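Local coordinates for protein LIN-41 (Caenorhabditis elegans, PDB 4UMG), which controls the onset of developmental plasticity as a TRIM-NHL protein that carries a filamin-type immunoglobulin-like domain, at residues 3-8 and 113-118; 10-15 and 28-33; 16-21 and 124-129; 75-80 and 107-112. One frame throughout, in Å; residues are numbered along the deposited sequence.

At the N terminus, residues 3-8 come into contact with the turn of 113-118, so interaction 1 closes a loop of more than a hundred residues. Interaction 2 (10-15 with 28-33) is short and nested inside it, linked to it by the backbone pairing of C6 with R33; interaction 4 (75-80 with 107-112) is nested too, and these two follow in series. Interaction 3 joins 16-21 to 124-129, encloses interaction 4, and crosses both interactions 1 and 2. The N-terminal part of the chain is thus tied to the turn after strand 107-115, to strand 26-31 and to strand 118-130, while I12, I28, F17, M127 and L111 bring interactions 2, 3 and 4 together in apolar packing.

Interaction 1: 3-8 and 113-118; sequences SGPCAK and ILVKGT
K116 reaches across to the backbone of S3 and P5 from the tip of a type I' turn that runs from V115 to T118. Its CB leaves a backbone of positive phi, and CG sits anti to the carbonyl carbon (chi1 -63°). Beyond CG the chain is fully extended. CD is the first atom to come near the other segment, within 3.7 Å of P5 O; CE follows, closer to the same oxygen and 4.3 Å from P5 CD. At the tip, NZ binds two carbonyls: S3 O at 3.1 Å, approached in the carbonyl plane, and P5 O at 3.0 Å, where the nitrogen is tilted 23° from the plane. G4 lies between these two carbonyls, and a side chain there would press against NZ.

Behind the lysine the contact turns apolar. V115 holds CG1 anti to its backbone N, which sets this methyl 3.7 Å from P5 CB and 3.6 Å from A7 N. A7 in turn points its CB into the turn, 3.9 Å from V115 CB and 3.6 Å from T118 CG2. The turn itself is closed by backbone bonds in both directions between V115 and T118, and D72 pairs with K116 through the backbone. L32 and I120 pack on V115 from within the domain.

The chemistry divides the contact: small apolar groups fill the buried side, while on the exposed side one ammonium group ties down the carbonyls of S3 and P5, on either side of G4, in a segment that has no regular secondary structure, probably limiting the freedom of the N-terminal tail.

Interaction 2: 10-15 and 28-33; sequences SSIVGD and IYVQLR
S11 and Q31 exchange two backbone hydrogen bonds, as an antiparallel hydrogen-bonded pair. Q31 N meets S11 O at 2.8 Å, nearly in line with the C=O bond, and S11 N returns to Q31 O. One step on, I12 and V30 form a non-hydrogen-bonded pair, and V13 N gives a very straight bond to Y29 O at 2.8 Å (177°). At the other end a side chain takes over: S10 OG accepts from R33 N at 3.2 Å and is also hydrogen-bonded to C6 O.

Water continues the polar contacts. One molecule joins S11 OG to R33 NE, lying in the guanidinium plane at its edge; another accepts from Y29 N and donates to V13 O.

The apolar contacts separate onto two faces. On one, chi1 of -61° puts I12 CG1 anti to the carbonyl carbon and leaves CG2 anti to the backbone N; CG2 touches I28 CG2 at 3.5 Å, while I12 CG1 is near V30 CG2. On the other, V13 CG2 lies 3.9 Å from Q31 CB, and V13 CB faces Y29 CB.

Strand 11-12 is an edge of the sheet beside strand 26-31, whose far side pairs with strand 96-101. I12 and V30 face I113 of strand 107-115, and S10 bonds S121 of strand 118-130.

Interaction 3: 16-21 and 124-129; sequences SFKKAI and PTTMDI
The F17 ring meets T125 edge-on, tip to tip: T125 CG2 lies near the ring plane, 3.5 Å from CE2. One face of the same ring carries K18 CG, 3.9 Å above the plane and displaced toward the rim. The carbonyl O of F17 is brushed by M127 CG at 3.3 Å.

From the ring face, the K18 chain bends at chi2 and again at chi3, and NZ ends on T126 O at 2.8 Å, well above the carbonyl plane. A water that accepts from T126 N also takes a weak bond from NZ. D128 OD2 is 5.3 Å from K18 NZ; the charged atoms are not in contact, though the opposite charges may attract weakly. An alanine at K18 would probably leave T126 O without its ammonium partner and uncover that part of the F17 ring.

The backbones then run together: D128 N donates to K18 O at 2.8 Å (175°), and A20 N to D128 O at 3.0 Å. These two bonds make K19-D128 a parallel bridge; with the further backbone bond between A20 and R130, A20-I129 is the next. A first strand that leaves one sheet and pairs in parallel with the last strand is characteristic of the immunoglobulin-like sandwich, to which filamin repeats belong.

Interaction 4: 75-80 and 107-112; sequences AFVISP and GSYTLN
I78 O accepts from T110 N at 2.9 Å. A water 3.3 Å from I78 O also approaches S108 O and T110 OG1, but it has more acceptors around it than protons, so its share is uncertain. I78-T110 and F76-N112 are both hydrogen-bonded pairs of an antiparallel strand pairing in this immunoglobulin-like filamin domain, with the non-hydrogen-bonded V77-L111 between them.

The segment's end is held by an aromatic ring. Over one face of Y109 lie S79 CA and P80 CD, the latter 3.7 Å from the ring centroid, both CH-pi contacts offset toward the rim. V77 CG1 meets the edge near the ring plane, 3.7 Å from Y109 CD2. The hydroxyl bonds I105 O four residues earlier, the pattern of a tyrosine corner. An alanine at Y109 would probably open a gap beneath S79 and P80 and leave I105 O without its hydroxyl mate.

On the same side as Y109, V77 CG2 packs against L111 CD1 at 3.7 Å, and V85 and V87 of strand 84-91 border V77. On the other face of the sheet, F76 and N112 lie side by side, ring and amide planes 73° apart, with N112 CB over the ring face and 3.4 Å from F76 CZ.

Interaction 1: 3-8 and 113-118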
loop_
_atom_site.group_PDB
_atom_site.type_symbol
_atom_site.label_atom_id
_atom_site.label_comp_id
_atom_site.label_asym_id
_atom_site.label_seq_id
_atom_site.Cartn_x
_atom_site.Cartn_y
_atom_site.Cartn_z
ATOM N N SER A 3 12.465 12.258 12.722
ATOM C CA SER A 3 11.124 12.766 13.020
ATOM C C SER A 3 10.013 11.786 12.603
ATOM O O SER A 3 8.833 12.023 12.885
ATOM C CB SER A 3 10.913 14.136 12.379
ATOM O OG SER A 3 9.644 14.672 12.719
ATOM N N GLY A 4 10.403 10.689 11.960
ATOM C CA GLY A 4 9.475 9.658 11.519
ATOM C C GLY A 4 8.774 9.979 10.214
ATOM O O GLY A 4 8.939 11.084 9.687
ATOM N N PRO A 5 7.973 9.038 9.666
ATOM C CA PRO A 5 7.307 9.304 8.384
ATOM C C PRO A 5 6.194 10.341 8.485
ATOM O O PRO A 5 5.649 10.575 9.566
ATOM C CB PRO A 5 6.790 7.925 7.967
ATOM C CG PRO A 5 6.537 7.221 9.266
ATOM C CD PRO A 5 7.654 7.679 10.163
ATOM N N CYS A 6 5.904 10.995 7.357
ATOM C CA CYS A 6 4.902 12.044 7.237
ATOM C C CYS A 6 3.912 11.547 6.206
ATOM O O CYS A 6 4.289 11.259 5.077
ATOM C CB CYS A 6 5.569 13.348 6.803
ATOM S SG CYS A 6 4.420 14.640 6.290
ATOM N N ALA A 7 2.632 11.450 6.581
ATOM C CA ALA A 7 1.647 10.935 5.655
ATOM C C ALA A 7 1.562 11.689 4.313
ATOM O O ALA A 7 1.584 11.056 3.254
ATOM C CB ALA A 7 0.274 10.890 6.325
ATOM N N LYS A 8 1.464 13.014 4.345
ATOM C CA LYS A 8 1.323 13.805 3.119
ATOM C C LYS A 8 2.496 13.712 2.178
ATOM O O LYS A 8 2.323 13.922 0.973
ATOM C CB LYS A 8 0.985 15.276 3.421
ATOM C CG LYS A 8 2.033 16.099 4.122
ATOM C CD LYS A 8 1.384 17.403 4.571
ATOM C CE LYS A 8 2.322 18.304 5.327
ATOM N NZ LYS A 8 1.634 19.600 5.604
ATOM N N ILE A 113 -3.429 3.213 3.064
ATOM C CA ILE A 113 -2.167 3.128 3.793
ATOM C C ILE A 113 -2.127 4.375 4.666
ATOM O O ILE A 113 -2.310 5.474 4.153
ATOM C CB ILE A 113 -0.955 3.067 2.845
ATOM C CG1 ILE A 113 -1.096 1.910 1.818
ATOM C CG2 ILE A 113 0.366 2.948 3.650
ATOM C CD1 ILE A 113 -0.345 2.214 0.464
ATOM N N LEU A 114 -1.986 4.173 5.991
ATOM C CA LEU A 114 -2.010 5.211 7.004
ATOM C C LEU A 114 -0.665 5.359 7.660
ATOM O O LEU A 114 -0.077 4.374 8.098
ATOM C CB LEU A 114 -3.038 4.891 8.108
ATOM C CG LEU A 114 -4.464 4.459 7.747
ATOM C CD1 LEU A 114 -5.296 4.325 9.022
ATOM C CD2 LEU A 114 -5.154 5.430 6.835
ATOM N N VAL A 115 -0.175 6.596 7.727
ATOM C CA VAL A 115 1.077 6.891 8.408
ATOM C C VAL A 115 0.659 7.748 9.599
ATOM O O VAL A 115 0.023 8.792 9.409
ATOM C CB VAL A 115 2.117 7.607 7.486
ATOM C CG1 VAL A 115 3.149 8.370 8.305
ATOM C CG2 VAL A 115 2.805 6.595 6.578
ATOM N N LYS A 116 0.902 7.235 10.822
ATOM C CA LYS A 116 0.538 7.896 12.097
ATOM C C LYS A 116 -0.972 8.182 12.145
ATOM O O LYS A 116 -1.415 9.226 12.642
ATOM C CB LYS A 116 1.360 9.156 12.354
ATOM C CG LYS A 116 2.854 8.899 12.497
ATOM C CD LYS A 116 3.577 10.237 12.589
ATOM C CE LYS A 116 5.068 10.052 12.687
ATOM N NZ LYS A 116 5.783 11.341 12.500
ATOM N N GLY A 117 -1.736 7.265 11.567
ATOM C CA GLY A 117 -3.195 7.368 11.557
ATOM C C GLY A 117 -3.777 8.236 10.476
ATOM O O GLY A 117 -4.976 8.480 10.474
ATOM N N THR A 118 -2.957 8.702 9.541
ATOM C CA THR A 118 -3.445 9.557 8.460
ATOM C C THR A 118 -3.205 8.915 7.102
ATOM O O THR A 118 -2.073 8.526 6.842
ATOM C CB THR A 118 -2.731 10.943 8.511
ATOM O OG1 THR A 118 -3.076 11.597 9.728
ATOM C CG2 THR A 118 -3.090 11.829 7.302
#

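Interaction 2: 10-15 and 28-33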
loop_
_atom_site.group_PDB
_atom_site.type_symbol
_atom_site.label_atom_id
_atom_site.label_comp_id
_atom_site.label_asym_id
_atom_site.label_seq_id
_atom_site.Cartn_x
_atom_site.Cartn_y
_atom_site.Cartn_z
ATOM N N SER A 10 4.521 10.914 1.999
ATOM C CA SER A 10 4.684 9.487 1.674
ATOM C C SER A 10 3.752 9.109 0.524
ATOM O O SER A 10 2.647 9.647 0.420
ATOM C CB SER A 10 4.450 8.617 2.906
ATOM O OG SER A 10 5.421 8.994 3.871
ATOM N N SER A 11 4.196 8.218 -0.369
ATOM C CA SER A 11 3.378 7.873 -1.525
ATOM C C SER A 11 3.662 6.491 -2.056
ATOM O O SER A 11 4.742 5.950 -1.829
ATOM C CB SER A 11 3.651 8.865 -2.659
ATOM O OG SER A 11 5.030 8.861 -2.986
ATOM N N ILE A 12 2.748 5.982 -2.879
ATOM C CA ILE A 12 2.951 4.701 -3.570
ATOM C C ILE A 12 3.872 4.992 -4.762
ATOM O O ILE A 12 3.715 6.024 -5.428
ATOM C CB ILE A 12 1.597 4.090 -4.018
ATOM C CG1 ILE A 12 0.659 3.808 -2.817
ATOM C CG2 ILE A 12 1.812 2.844 -4.903
ATOM C CD1 ILE A 12 -0.856 3.686 -3.172
ATOM N N VAL A 13 4.825 4.090 -5.015
ATOM C CA VAL A 13 5.785 4.193 -6.122
ATOM C C VAL A 13 5.113 3.674 -7.408
ATOM O O VAL A 13 4.818 2.482 -7.516
ATOM C CB VAL A 13 7.102 3.436 -5.798
ATOM C CG1 VAL A 13 8.096 3.498 -6.967
ATOM C CG2 VAL A 13 7.745 3.971 -4.526
ATOM N N GLY A 14 4.859 4.581 -8.346
ATOM C CA GLY A 14 4.256 4.262 -9.640
ATOM C C GLY A 14 2.761 4.011 -9.595
ATOM O O GLY A 14 2.122 4.160 -8.544
ATOM N N ASP A 15 2.186 3.661 -10.755
ATOM C CA ASP A 15 0.754 3.368 -10.862
ATOM C C ASP A 15 0.475 1.894 -11.191
ATOM O O ASP A 15 -0.670 1.545 -11.481
ATOM C CB ASP A 15 0.056 4.320 -11.856
ATOM C CG ASP A 15 -0.010 5.761 -11.399
ATOM O OD1 ASP A 15 -0.917 6.089 -10.602
ATOM O OD2 ASP A 15 0.814 6.572 -11.875
ATOM N N ILE A 28 3.201 -3.974 -3.781
ATOM C CA ILE A 28 3.075 -2.531 -3.998
ATOM C C ILE A 28 4.195 -1.905 -3.182
ATOM O O ILE A 28 4.395 -2.296 -2.031
ATOM C CB ILE A 28 1.686 -1.994 -3.564
ATOM C CG1 ILE A 28 0.530 -2.727 -4.298
ATOM C CG2 ILE A 28 1.594 -0.458 -3.762
ATOM C CD1 ILE A 28 -0.845 -2.476 -3.582
ATOM N N TYR A 29 4.925 -0.938 -3.763
ATOM C CA TYR A 29 6.019 -0.289 -3.047
ATOM C C TYR A 29 5.599 1.095 -2.622
ATOM O O TYR A 29 4.972 1.800 -3.406
ATOM C CB TYR A 29 7.278 -0.219 -3.916
ATOM C CG TYR A 29 7.878 -1.580 -4.158
ATOM C CD1 TYR A 29 8.647 -2.206 -3.183
ATOM C CD2 TYR A 29 7.626 -2.274 -5.337
ATOM C CE1 TYR A 29 9.227 -3.450 -3.410
ATOM C CE2 TYR A 29 8.168 -3.539 -5.559
ATOM C CZ TYR A 29 8.961 -4.125 -4.588
ATOM O OH TYR A 29 9.523 -5.362 -4.799
ATOM N N VAL A 30 5.872 1.446 -1.351
ATOM C CA VAL A 30 5.525 2.738 -0.739
ATOM C C VAL A 30 6.801 3.467 -0.291
ATOM O O VAL A 30 7.676 2.873 0.335
ATOM C CB VAL A 30 4.507 2.556 0.418
ATOM C CG1 VAL A 30 4.156 3.886 1.083
ATOM C CG2 VAL A 30 3.239 1.859 -0.074
ATOM N N GLN A 31 6.932 4.735 -0.682
ATOM C CA GLN A 31 8.101 5.518 -0.338
ATOM C C GLN A 31 7.725 6.372 0.855
ATOM O O GLN A 31 6.821 7.196 0.737
ATOM C CB GLN A 31 8.458 6.405 -1.541
ATOM C CG GLN A 31 9.747 7.181 -1.406
ATOM C CD GLN A 31 10.958 6.303 -1.354
ATOM O OE1 GLN A 31 11.407 5.902 -0.272
ATOM N NE2 GLN A 31 11.578 6.080 -2.507
ATOM N N LEU A 32 8.369 6.139 2.005
ATOM C CA LEU A 32 8.108 6.916 3.213
ATOM C C LEU A 32 9.095 8.070 3.272
ATOM O O LEU A 32 10.306 7.893 3.066
ATOM C CB LEU A 32 8.245 6.062 4.474
ATOM C CG LEU A 32 7.322 4.820 4.590
ATOM C CD1 LEU A 32 7.673 4.011 5.801
ATOM C CD2 LEU A 32 5.832 5.208 4.679
ATOM N N ARG A 33 8.574 9.250 3.508
ATOM C CA ARG A 33 9.374 10.467 3.628
ATOM C C ARG A 33 8.971 11.183 4.889
ATOM O O ARG A 33 7.787 11.097 5.267
ATOM C CB ARG A 33 9.132 11.426 2.431
ATOM C CG ARG A 33 9.647 10.835 1.084
ATOM C CD ARG A 33 9.472 11.832 -0.057
ATOM N NE ARG A 33 9.809 11.253 -1.363
ATOM C CZ ARG A 33 10.980 11.414 -1.976
ATOM N NH1 ARG A 33 11.943 12.124 -1.404
ATOM N NH2 ARG A 33 11.208 10.841 -3.151
HETATM O O HOH W 1 6.952 10.247 -1.662
HETATM O O HOH W 2 4.579 -0.018 -6.380
#

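Interaction 3: 16-21 and 124-129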
loop_
_atom_site.group_PDB
_atom_site.type_symbol
_atom_site.label_atom_id
_atom_site.label_comp_id
_atom_site.label_asym_id
_atom_site.label_seq_id
_atom_site.Cartn_x
_atom_site.Cartn_y
_atom_site.Cartn_z
ATOM N N SER A 16 1.509 1.016 -11.119
ATOM C CA SER A 16 1.348 -0.427 -11.369
ATOM C C SER A 16 0.295 -1.057 -10.437
ATOM O O SER A 16 -0.435 -1.961 -10.851
ATOM C CB SER A 16 2.685 -1.158 -11.234
ATOM O OG SER A 16 3.024 -1.378 -9.873
ATOM N N PHE A 17 0.199 -0.544 -9.199
ATOM C CA PHE A 17 -0.735 -0.991 -8.147
ATOM C C PHE A 17 -2.216 -0.973 -8.555
ATOM O O PHE A 17 -3.024 -1.709 -7.974
ATOM C CB PHE A 17 -0.531 -0.150 -6.872
ATOM C CG PHE A 17 -1.126 1.241 -6.877
ATOM C CD1 PHE A 17 -0.454 2.302 -7.472
ATOM C CD2 PHE A 17 -2.356 1.493 -6.278
ATOM C CE1 PHE A 17 -1.009 3.585 -7.483
ATOM C CE2 PHE A 17 -2.914 2.771 -6.299
ATOM C CZ PHE A 17 -2.237 3.811 -6.896
ATOM N N LYS A 18 -2.583 -0.095 -9.509
ATOM C CA LYS A 18 -3.978 0.056 -9.957
ATOM C C LYS A 18 -4.560 -1.189 -10.623
ATOM O O LYS A 18 -5.780 -1.346 -10.713
ATOM C CB LYS A 18 -4.105 1.263 -10.912
ATOM C CG LYS A 18 -3.853 2.628 -10.254
ATOM C CD LYS A 18 -5.003 3.090 -9.332
ATOM C CE LYS A 18 -6.339 3.271 -10.028
ATOM N NZ LYS A 18 -7.455 3.302 -9.051
ATOM N N LYS A 19 -3.691 -2.063 -11.122
ATOM C CA LYS A 19 -4.093 -3.247 -11.847
ATOM C C LYS A 19 -3.316 -4.449 -11.361
ATOM O O LYS A 19 -2.095 -4.384 -11.203
ATOM C CB LYS A 19 -3.873 -3.049 -13.364
ATOM C CG LYS A 19 -4.824 -2.026 -13.979
ATOM C CD LYS A 19 -4.626 -1.874 -15.486
ATOM C CE LYS A 19 -5.524 -0.800 -16.068
ATOM N NZ LYS A 19 -6.975 -1.076 -15.845
ATOM N N ALA A 20 -4.019 -5.558 -11.147
ATOM C CA ALA A 20 -3.389 -6.782 -10.696
ATOM C C ALA A 20 -4.120 -8.035 -11.164
ATOM O O ALA A 20 -5.204 -7.971 -11.756
ATOM C CB ALA A 20 -3.199 -6.765 -9.179
ATOM N N ILE A 21 -3.450 -9.166 -11.023
ATOM C CA ILE A 21 -3.978 -10.436 -11.496
ATOM C C ILE A 21 -4.422 -11.306 -10.339
ATOM O O ILE A 21 -3.692 -11.476 -9.351
ATOM C CB ILE A 21 -2.958 -11.138 -12.441
ATOM C CG1 ILE A 21 -2.608 -10.224 -13.655
ATOM C CG2 ILE A 21 -3.463 -12.513 -12.902
ATOM C CD1 ILE A 21 -1.401 -10.685 -14.530
ATOM N N PRO A 124 -7.481 6.739 0.413
ATOM C CA PRO A 124 -7.672 5.359 -0.095
ATOM C C PRO A 124 -7.869 5.352 -1.596
ATOM O O PRO A 124 -8.240 6.385 -2.189
ATOM C CB PRO A 124 -8.953 4.898 0.593
ATOM C CG PRO A 124 -9.744 6.197 0.820
ATOM C CD PRO A 124 -8.693 7.242 1.092
ATOM N N THR A 125 -7.638 4.196 -2.204
ATOM C CA THR A 125 -7.738 4.087 -3.638
ATOM C C THR A 125 -8.239 2.684 -4.073
ATOM O O THR A 125 -8.341 1.776 -3.249
ATOM C CB THR A 125 -6.364 4.440 -4.239
ATOM O OG1 THR A 125 -6.485 4.446 -5.655
ATOM C CG2 THR A 125 -5.248 3.480 -3.769
ATOM N N THR A 126 -8.541 2.547 -5.367
ATOM C CA THR A 126 -9.051 1.336 -5.984
ATOM C C THR A 126 -7.929 0.606 -6.671
ATOM O O THR A 126 -7.011 1.243 -7.194
ATOM C CB THR A 126 -10.190 1.727 -6.970
ATOM O OG1 THR A 126 -11.330 2.190 -6.216
ATOM C CG2 THR A 126 -10.622 0.601 -7.923
ATOM N N MET A 127 -8.028 -0.744 -6.680
ATOM C CA MET A 127 -7.158 -1.632 -7.453
ATOM C C MET A 127 -8.074 -2.595 -8.168
ATOM O O MET A 127 -8.951 -3.181 -7.543
ATOM C CB MET A 127 -6.133 -2.382 -6.600
ATOM C CG MET A 127 -5.342 -1.472 -5.665
ATOM S SD MET A 127 -4.185 -2.360 -4.602
ATOM C CE MET A 127 -5.289 -3.386 -3.621
ATOM N N ASP A 128 -7.906 -2.711 -9.498
ATOM C CA ASP A 128 -8.742 -3.580 -10.314
ATOM C C ASP A 128 -8.019 -4.879 -10.546
ATOM O O ASP A 128 -6.977 -4.895 -11.200
ATOM C CB ASP A 128 -9.099 -2.895 -11.636
ATOM C CG ASP A 128 -10.034 -1.729 -11.409
ATOM O OD1 ASP A 128 -11.082 -1.933 -10.769
ATOM O OD2 ASP A 128 -9.674 -0.595 -11.785
ATOM N N ILE A 129 -8.563 -5.965 -9.990
ATOM C CA ILE A 129 -7.980 -7.315 -10.148
ATOM C C ILE A 129 -8.751 -8.054 -11.237
ATOM O O ILE A 129 -9.975 -8.216 -11.154
ATOM C CB ILE A 129 -7.999 -8.079 -8.799
ATOM C CG1 ILE A 129 -7.116 -7.357 -7.738
ATOM C CG2 ILE A 129 -7.689 -9.593 -8.929
ATOM C CD1 ILE A 129 -5.744 -7.467 -7.807
HETATM O O HOH W 3 -8.896 5.165 -6.720
#

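Interaction 4: 75-80 and 107-112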
loop_
_atom_site.group_PDB
_atom_site.type_symbol
_atom_site.label_atom_id
_atom_site.label_comp_id
_atom_site.label_asym_id
_atom_site.label_seq_id
_atom_site.Cartn_x
_atom_site.Cartn_y
_atom_site.Cartn_z
ATOM N N ALA A 75 -1.432 -0.697 6.761
ATOM C CA ALA A 75 -1.914 -0.840 5.391
ATOM C C ALA A 75 -3.002 -1.900 5.384
ATOM O O ALA A 75 -2.841 -2.951 6.015
ATOM C CB ALA A 75 -0.777 -1.251 4.468
ATOM N N PHE A 76 -4.127 -1.606 4.742
ATOM C CA PHE A 76 -5.134 -2.637 4.604
ATOM C C PHE A 76 -5.668 -2.703 3.193
ATOM O O PHE A 76 -5.654 -1.719 2.460
ATOM C CB PHE A 76 -6.250 -2.588 5.623
ATOM C CG PHE A 76 -6.977 -1.301 5.586
ATOM C CD1 PHE A 76 -8.020 -1.101 4.684
ATOM C CD2 PHE A 76 -6.707 -0.315 6.523
ATOM C CE1 PHE A 76 -8.719 0.101 4.673
ATOM C CE2 PHE A 76 -7.445 0.856 6.551
ATOM C CZ PHE A 76 -8.436 1.060 5.621
ATOM N N VAL A 77 -6.166 -3.875 2.832
ATOM C CA VAL A 77 -6.726 -4.174 1.537
ATOM C C VAL A 77 -8.032 -4.885 1.806
ATOM O O VAL A 77 -8.085 -5.772 2.677
ATOM C CB VAL A 77 -5.784 -5.036 0.681
ATOM C CG1 VAL A 77 -6.491 -5.610 -0.554
ATOM C CG2 VAL A 77 -4.545 -4.249 0.268
ATOM N N ILE A 78 -9.096 -4.398 1.162
ATOM C CA ILE A 78 -10.439 -4.963 1.270
ATOM C C ILE A 78 -10.789 -5.516 -0.073
ATOM O O ILE A 78 -10.629 -4.830 -1.088
ATOM C CB ILE A 78 -11.472 -3.909 1.686
ATOM C CG1 ILE A 78 -10.942 -3.085 2.874
ATOM C CG2 ILE A 78 -12.803 -4.576 1.986
ATOM C CD1 ILE A 78 -10.433 -3.996 4.176
ATOM N N SER A 79 -11.317 -6.750 -0.098
ATOM C CA SER A 79 -11.667 -7.368 -1.347
ATOM C C SER A 79 -13.045 -6.830 -1.833
ATOM O O SER A 79 -13.691 -6.080 -1.087
ATOM C CB SER A 79 -11.655 -8.894 -1.162
ATOM O OG SER A 79 -12.844 -9.264 -0.495
ATOM N N PRO A 80 -13.494 -7.185 -3.075
ATOM C CA PRO A 80 -14.775 -6.680 -3.591
ATOM C C PRO A 80 -16.030 -7.095 -2.812
ATOM O O PRO A 80 -17.081 -6.472 -2.989
ATOM C CB PRO A 80 -14.820 -7.232 -5.030
ATOM C CG PRO A 80 -13.433 -7.604 -5.347
ATOM C CD PRO A 80 -12.821 -8.039 -4.074
ATOM N N GLY A 107 -12.137 -8.385 -9.345
ATOM C CA GLY A 107 -12.944 -7.217 -9.008
ATOM C C GLY A 107 -12.242 -6.040 -8.383
ATOM O O GLY A 107 -11.019 -5.912 -8.405
ATOM N N SER A 108 -13.051 -5.153 -7.820
ATOM C CA SER A 108 -12.613 -3.876 -7.296
ATOM C C SER A 108 -12.178 -3.914 -5.835
ATOM O O SER A 108 -13.017 -3.971 -4.953
ATOM C CB SER A 108 -13.715 -2.838 -7.498
ATOM O OG SER A 108 -13.205 -1.534 -7.301
ATOM N N TYR A 109 -10.868 -3.943 -5.597
ATOM C CA TYR A 109 -10.294 -3.936 -4.245
ATOM C C TYR A 109 -10.096 -2.514 -3.740
ATOM O O TYR A 109 -9.982 -1.577 -4.533
ATOM C CB TYR A 109 -8.925 -4.667 -4.259
ATOM C CG TYR A 109 -9.047 -6.176 -4.331
ATOM C CD1 TYR A 109 -9.600 -6.800 -5.443
ATOM C CD2 TYR A 109 -8.580 -6.985 -3.296
ATOM C CE1 TYR A 109 -9.694 -8.189 -5.526
ATOM C CE2 TYR A 109 -8.704 -8.377 -3.355
ATOM C CZ TYR A 109 -9.261 -8.968 -4.472
ATOM O OH TYR A 109 -9.323 -10.322 -4.548
ATOM N N THR A 110 -10.030 -2.355 -2.422
ATOM C CA THR A 110 -9.811 -1.062 -1.802
ATOM C C THR A 110 -8.495 -1.126 -1.082
ATOM O O THR A 110 -8.262 -2.079 -0.349
ATOM C CB THR A 110 -10.904 -0.732 -0.805
ATOM O OG1 THR A 110 -12.168 -0.894 -1.442
ATOM C CG2 THR A 110 -10.790 0.697 -0.293
ATOM N N LEU A 111 -7.663 -0.088 -1.244
ATOM C CA LEU A 111 -6.383 -0.017 -0.560
ATOM C C LEU A 111 -6.341 1.249 0.244
ATOM O O LEU A 111 -6.720 2.313 -0.265
ATOM C CB LEU A 111 -5.261 0.060 -1.607
ATOM C CG LEU A 111 -3.836 0.358 -1.100
ATOM C CD1 LEU A 111 -3.286 -0.775 -0.209
ATOM C CD2 LEU A 111 -2.897 0.636 -2.256
ATOM N N ASN A 112 -5.875 1.151 1.477
ATOM C CA ASN A 112 -5.616 2.361 2.280
ATOM C C ASN A 112 -4.300 2.176 3.035
ATOM O O ASN A 112 -4.046 1.098 3.544
ATOM C CB ASN A 112 -6.796 2.754 3.211
ATOM C CG ASN A 112 -6.794 4.242 3.572
ATOM O OD1 ASN A 112 -5.879 4.967 3.205
ATOM N ND2 ASN A 112 -7.829 4.750 4.273
HETATM O O HOH W 4 -13.235 -3.273 -2.276
#